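Local coordinates for protein putative sulfatase yidJ (Bacteroides fragilis, PDB 2QZU) that probably hydrolyses sulfate esters as a metal-dependent arylsulfatase-type enzyme of the alkaline phosphatase superfamily, at residues 352-357 with 395-400; 418-423 with 440-445; 433-438 with 449-454. All blocks are in the same frame, centred on the assembly; numbering follows the deposited sequence.

Contact 1: 352-357 with 395-400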
loop_
_atom_site.group_PDB
_atom_site.type_symbol
_atom_site.label_atom_id
_atom_site.label_comp_id
_atom_site.label_asym_id
_atom_site.label_seq_id
_atom_site.Cartn_x
_atom_site.Cartn_y
_atom_site.Cartn_z
ATOM N N ASP A 352 -15.223 27.153 -22.477
ATOM C CA ASP A 352 -15.272 28.483 -21.885
ATOM C C ASP A 352 -13.954 28.711 -21.150
ATOM O O ASP A 352 -13.560 27.902 -20.313
ATOM C CB ASP A 352 -16.442 28.577 -20.905
ATOM C CG ASP A 352 -16.820 30.006 -20.590
ATOM O OD1 ASP A 352 -15.921 30.799 -20.239
ATOM O OD2 ASP A 352 -18.020 30.335 -20.689
ATOM N N PRO A 353 -13.253 29.813 -21.462
ATOM C CA PRO A 353 -11.974 30.118 -20.815
ATOM C C PRO A 353 -12.070 30.775 -19.434
ATOM O O PRO A 353 -11.049 31.093 -18.832
ATOM C CB PRO A 353 -11.296 31.031 -21.828
ATOM C CG PRO A 353 -12.450 31.825 -22.348
ATOM C CD PRO A 353 -13.518 30.758 -22.564
ATOM N N LEU A 354 -13.287 30.976 -18.939
ATOM C CA LEU A 354 -13.485 31.607 -17.629
ATOM C C LEU A 354 -12.653 30.924 -16.540
ATOM O O LEU A 354 -12.769 29.719 -16.338
ATOM C CB LEU A 354 -14.962 31.540 -17.236
ATOM C CG LEU A 354 -15.300 32.220 -15.905
ATOM C CD1 LEU A 354 -15.176 33.732 -16.059
ATOM C CD2 LEU A 354 -16.714 31.841 -15.479
HETATM N N MSE A 355 -11.838 31.694 -15.822
HETATM C CA MSE A 355 -11.005 31.108 -14.772
HETATM C C MSE A 355 -11.768 30.964 -13.458
HETATM O O MSE A 355 -11.381 31.529 -12.431
HETATM C CB MSE A 355 -9.747 31.950 -14.543
HETATM C CG MSE A 355 -8.636 31.168 -13.858
HETATM SE SE MSE A 355 -7.257 32.278 -13.106
HETATM C CE MSE A 355 -6.684 33.169 -14.736
ATOM N N ILE A 356 -12.855 30.203 -13.499
ATOM C CA ILE A 356 -13.667 29.974 -12.316
ATOM C C ILE A 356 -12.895 29.082 -11.346
ATOM O O ILE A 356 -12.129 28.211 -11.763
ATOM C CB ILE A 356 -15.020 29.311 -12.702
ATOM C CG1 ILE A 356 -15.858 29.039 -11.452
ATOM C CG2 ILE A 356 -14.777 28.019 -13.470
ATOM C CD1 ILE A 356 -17.290 28.646 -11.764
ATOM N N ALA A 357 -13.078 29.315 -10.051
ATOM C CA ALA A 357 -12.388 28.519 -9.047
ATOM C C ALA A 357 -13.366 27.663 -8.265
ATOM O O ALA A 357 -14.548 27.990 -8.143
ATOM C CB ALA A 357 -11.619 29.426 -8.087
ATOM N N LYS A 395 -12.191 38.842 -18.700
ATOM C CA LYS A 395 -10.751 38.871 -18.944
ATOM C C LYS A 395 -9.883 39.376 -17.795
ATOM O O LYS A 395 -8.704 39.032 -17.711
ATOM C CB LYS A 395 -10.463 39.690 -20.202
ATOM N N ASP A 396 -10.449 40.190 -16.913
ATOM C CA ASP A 396 -9.680 40.723 -15.793
ATOM C C ASP A 396 -9.664 39.791 -14.585
ATOM O O ASP A 396 -9.074 40.117 -13.555
ATOM C CB ASP A 396 -10.239 42.080 -15.371
ATOM C CG ASP A 396 -11.678 41.996 -14.903
ATOM O OD1 ASP A 396 -12.537 41.556 -15.698
ATOM O OD2 ASP A 396 -11.948 42.370 -13.743
ATOM N N LEU A 397 -10.303 38.634 -14.708
ATOM C CA LEU A 397 -10.351 37.694 -13.595
ATOM C C LEU A 397 -8.988 37.097 -13.271
ATOM O O LEU A 397 -8.309 36.534 -14.134
ATOM C CB LEU A 397 -11.357 36.574 -13.887
ATOM C CG LEU A 397 -11.588 35.508 -12.811
ATOM C CD1 LEU A 397 -11.992 36.147 -11.486
ATOM C CD2 LEU A 397 -12.673 34.561 -13.299
ATOM N N VAL A 398 -8.599 37.243 -12.010
ATOM C CA VAL A 398 -7.339 36.719 -11.507
ATOM C C VAL A 398 -7.678 35.975 -10.220
ATOM O O VAL A 398 -8.406 36.496 -9.368
ATOM C CB VAL A 398 -6.341 37.859 -11.205
ATOM C CG1 VAL A 398 -5.089 37.299 -10.547
ATOM C CG2 VAL A 398 -5.984 38.587 -12.497
ATOM N N GLN A 399 -7.166 34.757 -10.089
ATOM C CA GLN A 399 -7.432 33.938 -8.911
ATOM C C GLN A 399 -6.208 33.841 -8.012
ATOM O O GLN A 399 -5.072 33.841 -8.489
ATOM C CB GLN A 399 -7.863 32.530 -9.333
ATOM C CG GLN A 399 -9.190 32.461 -10.077
ATOM C CD GLN A 399 -10.393 32.639 -9.167
ATOM O OE1 GLN A 399 -10.252 32.836 -7.959
ATOM N NE2 GLN A 399 -11.588 32.564 -9.746
ATOM N N PRO A 400 -6.426 33.747 -6.693
ATOM C CA PRO A 400 -5.325 33.646 -5.732
ATOM C C PRO A 400 -4.778 32.226 -5.579
ATOM O O PRO A 400 -5.368 31.262 -6.070
ATOM C CB PRO A 400 -5.968 34.135 -4.441
ATOM C CG PRO A 400 -7.365 33.586 -4.561
ATOM C CD PRO A 400 -7.720 33.908 -5.996
#
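Gln399 lies against Met355, a selenomethionine here, and its side chain can be followed outward. Gln399 CB starts beside the selenium, 3.8 Å from Met355 SE. One bond on, Gln399 CG sits 3.6 Å from that same SE and 3.3 Å from Met355 O; the two side chains slide past each other in opposite directions. The chain then bends at chi2 (-75°), turning CD away from the selenium, so that Gln399 CD comes 3.6 Å from Ala357 CB. At the tip, Gln399 NE2 donates to Met355 O at 2.9 Å, while Gln399 OE1 stays by the Ala357 methyl. The bond is fairly straight, lies in the carbonyl plane and stays close to the plane of the amide. Gln399 NE2 has a second and stronger partner in Asp360 OD2, which also accepts from the backbone N of Ala357. That nitrogen is thereby shared between Met355 O and Asp360, a little further along the chain.

Leu397 comes to the same carbonyl from another direction, its CD2 methyl 3.4 Å from Met355 O. That methyl also meets Leu354 CD1 at 3.8 Å. The accepting carbonyl is presented by an inverse gamma turn centred on Met355, and Leu354 is tied back by an Asx turn, its N bonded to Asp352 OD1. All touching residues are buried. Leaving strand 349-352 at the edge of the large mixed sheet, the loop meets the entry to edge strand 399-404 of the antiparallel sheet, an interface consistent with the sulfatase fold, in which a smaller C-terminal sheet packs beside the large alpha/beta core.

Contact 2: 418-423 with 440-445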
loop_
_atom_site.group_PDB
_atom_site.type_symbol
_atom_site.label_atom_id
_atom_site.label_comp_id
_atom_site.label_asym_id
_atom_site.label_seq_id
_atom_site.Cartn_x
_atom_site.Cartn_y
_atom_site.Cartn_z
ATOM N N THR A 418 -2.913 34.654 -13.315
ATOM C CA THR A 418 -3.615 35.416 -14.341
ATOM C C THR A 418 -3.726 34.478 -15.537
ATOM O O THR A 418 -3.198 33.364 -15.502
ATOM C CB THR A 418 -2.839 36.678 -14.775
ATOM O OG1 THR A 418 -1.789 36.310 -15.676
ATOM C CG2 THR A 418 -2.245 37.384 -13.564
ATOM N N ASP A 419 -4.399 34.920 -16.595
ATOM C CA ASP A 419 -4.549 34.078 -17.773
ATOM C C ASP A 419 -3.217 33.760 -18.443
ATOM O O ASP A 419 -3.164 32.933 -19.351
ATOM C CB ASP A 419 -5.498 34.723 -18.793
ATOM C CG ASP A 419 -5.106 36.144 -19.142
ATOM O OD1 ASP A 419 -3.895 36.452 -19.161
ATOM O OD2 ASP A 419 -6.018 36.953 -19.413
ATOM N N ARG A 420 -2.143 34.403 -17.993
ATOM C CA ARG A 420 -0.825 34.165 -18.577
ATOM C C ARG A 420 0.272 33.845 -17.566
ATOM O O ARG A 420 1.130 32.995 -17.824
ATOM C CB ARG A 420 -0.383 35.379 -19.400
ATOM C CG ARG A 420 1.026 35.242 -19.968
ATOM C CD ARG A 420 1.456 36.474 -20.749
ATOM N NE ARG A 420 2.788 36.299 -21.321
ATOM C CZ ARG A 420 3.449 37.238 -21.991
ATOM N NH1 ARG A 420 2.907 38.434 -22.178
ATOM N NH2 ARG A 420 4.656 36.981 -22.474
ATOM N N TYR A 421 0.240 34.519 -16.420
ATOM C CA TYR A 421 1.260 34.338 -15.388
ATOM C C TYR A 421 0.803 33.689 -14.085
ATOM O O TYR A 421 -0.354 33.792 -13.690
ATOM C CB TYR A 421 1.854 35.701 -15.006
ATOM C CG TYR A 421 2.534 36.459 -16.124
ATOM C CD1 TYR A 421 3.827 36.131 -16.528
ATOM C CD2 TYR A 421 1.885 37.511 -16.772
ATOM C CE1 TYR A 421 4.462 36.836 -17.552
ATOM C CE2 TYR A 421 2.510 38.221 -17.796
ATOM C CZ TYR A 421 3.796 37.876 -18.179
ATOM O OH TYR A 421 4.417 38.572 -19.193
ATOM N N THR A 422 1.739 33.016 -13.422
ATOM C CA THR A 422 1.486 32.443 -12.106
ATOM C C THR A 422 2.576 33.090 -11.258
ATOM O O THR A 422 3.767 32.899 -11.512
ATOM C CB THR A 422 1.634 30.911 -12.076
ATOM O OG1 THR A 422 0.592 30.318 -12.859
ATOM C CG2 THR A 422 1.519 30.395 -10.640
ATOM N N TYR A 423 2.158 33.885 -10.277
ATOM C CA TYR A 423 3.079 34.596 -9.395
ATOM C C TYR A 423 2.855 34.161 -7.958
ATOM O O TYR A 423 1.717 33.983 -7.529
ATOM C CB TYR A 423 2.839 36.106 -9.512
ATOM C CG TYR A 423 3.666 36.959 -8.573
ATOM C CD1 TYR A 423 5.017 37.193 -8.820
ATOM C CD2 TYR A 423 3.092 37.534 -7.438
ATOM C CE1 TYR A 423 5.778 37.981 -7.960
ATOM C CE2 TYR A 423 3.845 38.325 -6.572
ATOM C CZ TYR A 423 5.187 38.543 -6.841
ATOM O OH TYR A 423 5.938 39.317 -5.991
ATOM N N ARG A 440 3.310 31.331 -18.430
ATOM C CA ARG A 440 2.747 30.103 -18.984
ATOM C C ARG A 440 2.577 30.072 -20.503
ATOM O O ARG A 440 2.362 29.007 -21.082
ATOM C CB ARG A 440 1.417 29.785 -18.299
ATOM C CG ARG A 440 1.531 29.649 -16.783
ATOM C CD ARG A 440 0.366 28.842 -16.215
ATOM N NE ARG A 440 -0.925 29.379 -16.629
ATOM C CZ ARG A 440 -1.468 30.498 -16.153
ATOM N NH1 ARG A 440 -0.836 31.215 -15.230
ATOM N NH2 ARG A 440 -2.639 30.907 -16.615
ATOM N N THR A 441 2.674 31.229 -21.147
ATOM C CA THR A 441 2.548 31.291 -22.598
ATOM C C THR A 441 3.820 30.747 -23.248
ATOM O O THR A 441 3.761 29.858 -24.097
ATOM C CB THR A 441 2.319 32.739 -23.079
ATOM O OG1 THR A 441 1.076 33.222 -22.554
ATOM C CG2 THR A 441 2.279 32.798 -24.605
ATOM N N ASN A 442 4.967 31.281 -22.837
ATOM C CA ASN A 442 6.258 30.852 -23.379
ATOM C C ASN A 442 6.832 29.653 -22.629
ATOM O O ASN A 442 7.701 28.946 -23.140
ATOM C CB ASN A 442 7.272 32.002 -23.308
ATOM C CG ASN A 442 7.064 33.040 -24.395
ATOM O OD1 ASN A 442 7.175 32.741 -25.584
ATOM N ND2 ASN A 442 6.768 34.270 -23.991
ATOM N N ASP A 443 6.335 29.432 -21.419
ATOM C CA ASP A 443 6.810 28.349 -20.561
ATOM C C ASP A 443 5.593 27.669 -19.930
ATOM O O ASP A 443 5.370 27.764 -18.724
ATOM C CB ASP A 443 7.732 28.969 -19.498
ATOM C CG ASP A 443 8.224 27.969 -18.466
ATOM O OD1 ASP A 443 8.531 26.816 -18.826
ATOM O OD2 ASP A 443 8.329 28.362 -17.282
ATOM N N PRO A 444 4.788 26.967 -20.748
ATOM C CA PRO A 444 3.587 26.281 -20.258
ATOM C C PRO A 444 3.803 25.229 -19.173
ATOM O O PRO A 444 2.921 25.000 -18.344
ATOM C CB PRO A 444 2.982 25.695 -21.535
ATOM C CG PRO A 444 4.193 25.432 -22.387
ATOM C CD PRO A 444 5.006 26.684 -22.179
ATOM N N HIS A 445 4.968 24.592 -19.168
ATOM C CA HIS A 445 5.245 23.564 -18.172
ATOM C C HIS A 445 5.966 24.124 -16.952
ATOM O O HIS A 445 6.495 23.377 -16.127
ATOM C CB HIS A 445 6.043 22.432 -18.814
ATOM C CG HIS A 445 5.352 21.821 -19.994
ATOM N ND1 HIS A 445 4.145 21.163 -19.886
ATOM C CD2 HIS A 445 5.661 21.831 -21.312
ATOM C CE1 HIS A 445 3.739 20.796 -21.089
ATOM N NE2 HIS A 445 4.637 21.189 -21.970
HETATM O O HOH W 1 -4.660 30.518 -19.254
#
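Thr418 O is gripped by both terminal nitrogens of Arg440: NH2 donates to it at 2.8 Å, lying in the carbonyl plane, and NH1 adds a weak bond at 3.2 Å. Arg440 NH1 also makes a weak bond to Thr422 OG1, 2.9 Å away, the two side chains crossing at about a right angle. A bend at chi3 (-53°) turns Arg440 NE out of line with its CB-CG-CD run, and the guanidinium beyond meets both threonine oxygens. Beneath the guanidinium, Arg420 O lies under one face, offset toward the rim, while it accepts from the backbone N of Arg440 at 2.8 Å. A water that donates to Asp419 O accepts weakly from Arg440 NH2.

Thr418 also shapes the turn: its OG1 takes the backbone N of both Arg420 and Tyr421, an ST turn and ST motif in one.

Arg420 runs fully extended the other way. Its CG passes 3.3 Å from Thr441 OG1, its guanidinium carries Tyr421 OH over the centre of one face, and its NH2 forms a salt bridge with Asp439.

The bonds from the Arg440 guanidinium described here go to neutral oxygens; Glu331 forms a long, weak ion pair with NE, Glu446 touches the side chain and Arg417 brings a like charge close. Two N-H groups on one oxygen would probably polarise the Thr418 carbonyl, and with the Thr422 bond they help fix the guanidinium's rotation.

Contact 3: 433-438 with 449-454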
loop_
_atom_site.group_PDB
_atom_site.type_symbol
_atom_site.label_atom_id
_atom_site.label_comp_id
_atom_site.label_asym_id
_atom_site.label_seq_id
_atom_site.Cartn_x
_atom_site.Cartn_y
_atom_site.Cartn_z
ATOM N N ASP A 433 10.538 35.433 1.695
ATOM C CA ASP A 433 11.631 34.482 1.534
ATOM C C ASP A 433 11.986 34.076 0.102
ATOM O O ASP A 433 13.112 33.661 -0.171
ATOM C CB ASP A 433 11.238 33.213 2.296
ATOM C CG ASP A 433 12.401 32.552 2.979
ATOM O OD1 ASP A 433 13.490 32.459 2.371
ATOM O OD2 ASP A 433 12.208 32.106 4.129
ATOM N N ASN A 434 11.020 34.166 -0.804
ATOM C CA ASN A 434 11.245 33.744 -2.180
ATOM C C ASN A 434 10.191 34.382 -3.074
ATOM O O ASN A 434 9.097 34.702 -2.617
ATOM C CB ASN A 434 11.130 32.213 -2.249
ATOM C CG ASN A 434 11.739 31.618 -3.510
ATOM O OD1 ASN A 434 11.599 30.419 -3.770
ATOM N ND2 ASN A 434 12.423 32.441 -4.291
ATOM N N VAL A 435 10.537 34.576 -4.343
ATOM C CA VAL A 435 9.623 35.150 -5.319
ATOM C C VAL A 435 9.646 34.243 -6.543
ATOM O O VAL A 435 10.710 33.912 -7.067
ATOM C CB VAL A 435 10.045 36.583 -5.733
ATOM C CG1 VAL A 435 9.051 37.148 -6.733
ATOM C CG2 VAL A 435 10.116 37.479 -4.504
ATOM N N ILE A 436 8.466 33.837 -6.991
ATOM C CA ILE A 436 8.352 32.944 -8.132
ATOM C C ILE A 436 7.423 33.523 -9.191
ATOM O O ILE A 436 6.352 34.036 -8.878
ATOM C CB ILE A 436 7.819 31.571 -7.673
ATOM C CG1 ILE A 436 8.763 30.989 -6.615
ATOM C CG2 ILE A 436 7.691 30.624 -8.859
ATOM C CD1 ILE A 436 8.168 29.857 -5.806
ATOM N N LEU A 437 7.844 33.445 -10.450
ATOM C CA LEU A 437 7.039 33.953 -11.548
ATOM C C LEU A 437 7.217 33.078 -12.780
ATOM O O LEU A 437 8.338 32.831 -13.218
ATOM C CB LEU A 437 7.427 35.398 -11.882
ATOM C CG LEU A 437 6.700 36.040 -13.071
ATOM C CD1 LEU A 437 5.200 36.057 -12.813
ATOM C CD2 LEU A 437 7.222 37.456 -13.288
ATOM N N PHE A 438 6.104 32.597 -13.320
ATOM C CA PHE A 438 6.132 31.765 -14.517
ATOM C C PHE A 438 5.277 32.396 -15.606
ATOM O O PHE A 438 4.166 32.864 -15.343
ATOM C CB PHE A 438 5.569 30.364 -14.240
ATOM C CG PHE A 438 6.391 29.544 -13.294
ATOM C CD1 PHE A 438 5.865 29.151 -12.064
ATOM C CD2 PHE A 438 7.674 29.132 -13.638
ATOM C CE1 PHE A 438 6.611 28.354 -11.190
ATOM C CE2 PHE A 438 8.426 28.341 -12.777
ATOM C CZ PHE A 438 7.894 27.950 -11.550
ATOM N N ASN A 449 11.705 30.028 -13.605
ATOM C CA ASN A 449 11.255 31.057 -12.679
ATOM C C ASN A 449 11.940 32.317 -13.192
ATOM O O ASN A 449 13.156 32.455 -13.075
ATOM C CB ASN A 449 11.717 30.761 -11.249
ATOM C CG ASN A 449 11.327 31.862 -10.279
ATOM O OD1 ASN A 449 10.671 32.833 -10.660
ATOM N ND2 ASN A 449 11.730 31.720 -9.022
ATOM N N ILE A 450 11.165 33.225 -13.768
ATOM C CA ILE A 450 11.728 34.448 -14.329
ATOM C C ILE A 450 11.556 35.689 -13.458
ATOM O O ILE A 450 11.727 36.814 -13.932
ATOM C CB ILE A 450 11.123 34.722 -15.719
ATOM C CG1 ILE A 450 9.609 34.927 -15.600
ATOM C CG2 ILE A 450 11.421 33.549 -16.649
ATOM C CD1 ILE A 450 8.936 35.370 -16.888
ATOM N N ALA A 451 11.235 35.488 -12.184
ATOM C CA ALA A 451 11.035 36.606 -11.265
ATOM C C ALA A 451 12.221 37.575 -11.225
ATOM O O ALA A 451 12.037 38.791 -11.264
ATOM C CB ALA A 451 10.745 36.082 -9.861
ATOM N N SER A 452 13.435 37.037 -11.153
ATOM C CA SER A 452 14.634 37.874 -11.097
ATOM C C SER A 452 14.923 38.574 -12.424
ATOM O O SER A 452 15.719 39.512 -12.481
ATOM C CB SER A 452 15.846 37.029 -10.693
ATOM O OG SER A 452 16.151 36.063 -11.688
ATOM N N GLN A 453 14.267 38.118 -13.484
ATOM C CA GLN A 453 14.464 38.690 -14.811
ATOM C C GLN A 453 13.373 39.690 -15.187
ATOM O O GLN A 453 13.501 40.410 -16.177
ATOM C CB GLN A 453 14.510 37.566 -15.851
ATOM C CG GLN A 453 15.540 36.490 -15.541
ATOM C CD GLN A 453 15.387 35.249 -16.409
ATOM O OE1 GLN A 453 16.072 34.248 -16.197
ATOM N NE2 GLN A 453 14.492 35.311 -17.389
ATOM N N GLN A 454 12.305 39.738 -14.396
ATOM C CA GLN A 454 11.192 40.645 -14.668
ATOM C C GLN A 454 10.841 41.482 -13.442
ATOM O O GLN A 454 9.739 41.374 -12.905
ATOM C CB GLN A 454 9.960 39.844 -15.097
ATOM C CG GLN A 454 10.170 38.954 -16.310
ATOM C CD GLN A 454 10.413 39.742 -17.580
ATOM O OE1 GLN A 454 9.667 40.666 -17.900
ATOM N NE2 GLN A 454 11.454 39.372 -18.317
#
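Leu437, on strand 431-439, and Ile450 are joined through their backbones, Ile450 N donating to Leu437 O at 2.9 Å, beside the closest backbone approach, Leu437 CA to Ala451 CA at 4.8 Å. Asn449 extends the pairing with its side chain. CG stands anti to the backbone N (chi1 177°), and the Asn449 and Ile436 side chains cross at about a right angle. From there Asn449 ND2 donates to Val435 O at 3.1 Å, in the carbonyl plane and on a lone pair, in a nearly straight bond. Asn449 OD1 is gripped twice: Leu437 N at 2.9 Å and Ala451 N at 3.1 Å reach it from opposite faces of its plane, the second closing an Asx turn.

Apolar groups fill in beside these bonds. Ala451 CB packs 3.7 Å from Val435 CG1 and also touches Leu437 CB, while Leu437 CG meets Ile450 CG1 at 4.0 Å. The Leu437 side chain goes on to Leu457 and Phe461 of the following helix. An asparagine amide thus takes the place of a peptide group along the edge strand 431-439, and its Asx turn starts the approach to helix 455-471, whose N-cap position is Gln454.

Coming from the N terminus, the chain builds the large mixed sheet and leaves it at strand 349-352. Contact 1 then closes a loop of 37 residues that holds helices 361-368 and 385-390, and joins that sheet's edge to the start of the four-stranded antiparallel sheet. Contacts 2 and 3 both lie beyond contact 1 and cross each other, their segments alternating. Contact 2 ties the start of strand 421-428 to the loop after strand 431-439; contact 3 brings the next part of that loop back onto strand 431-439 before helix 455-471. Neighbouring strands link them, and the Met355 methyl packs on Thr418, joining contact 1 to contact 2.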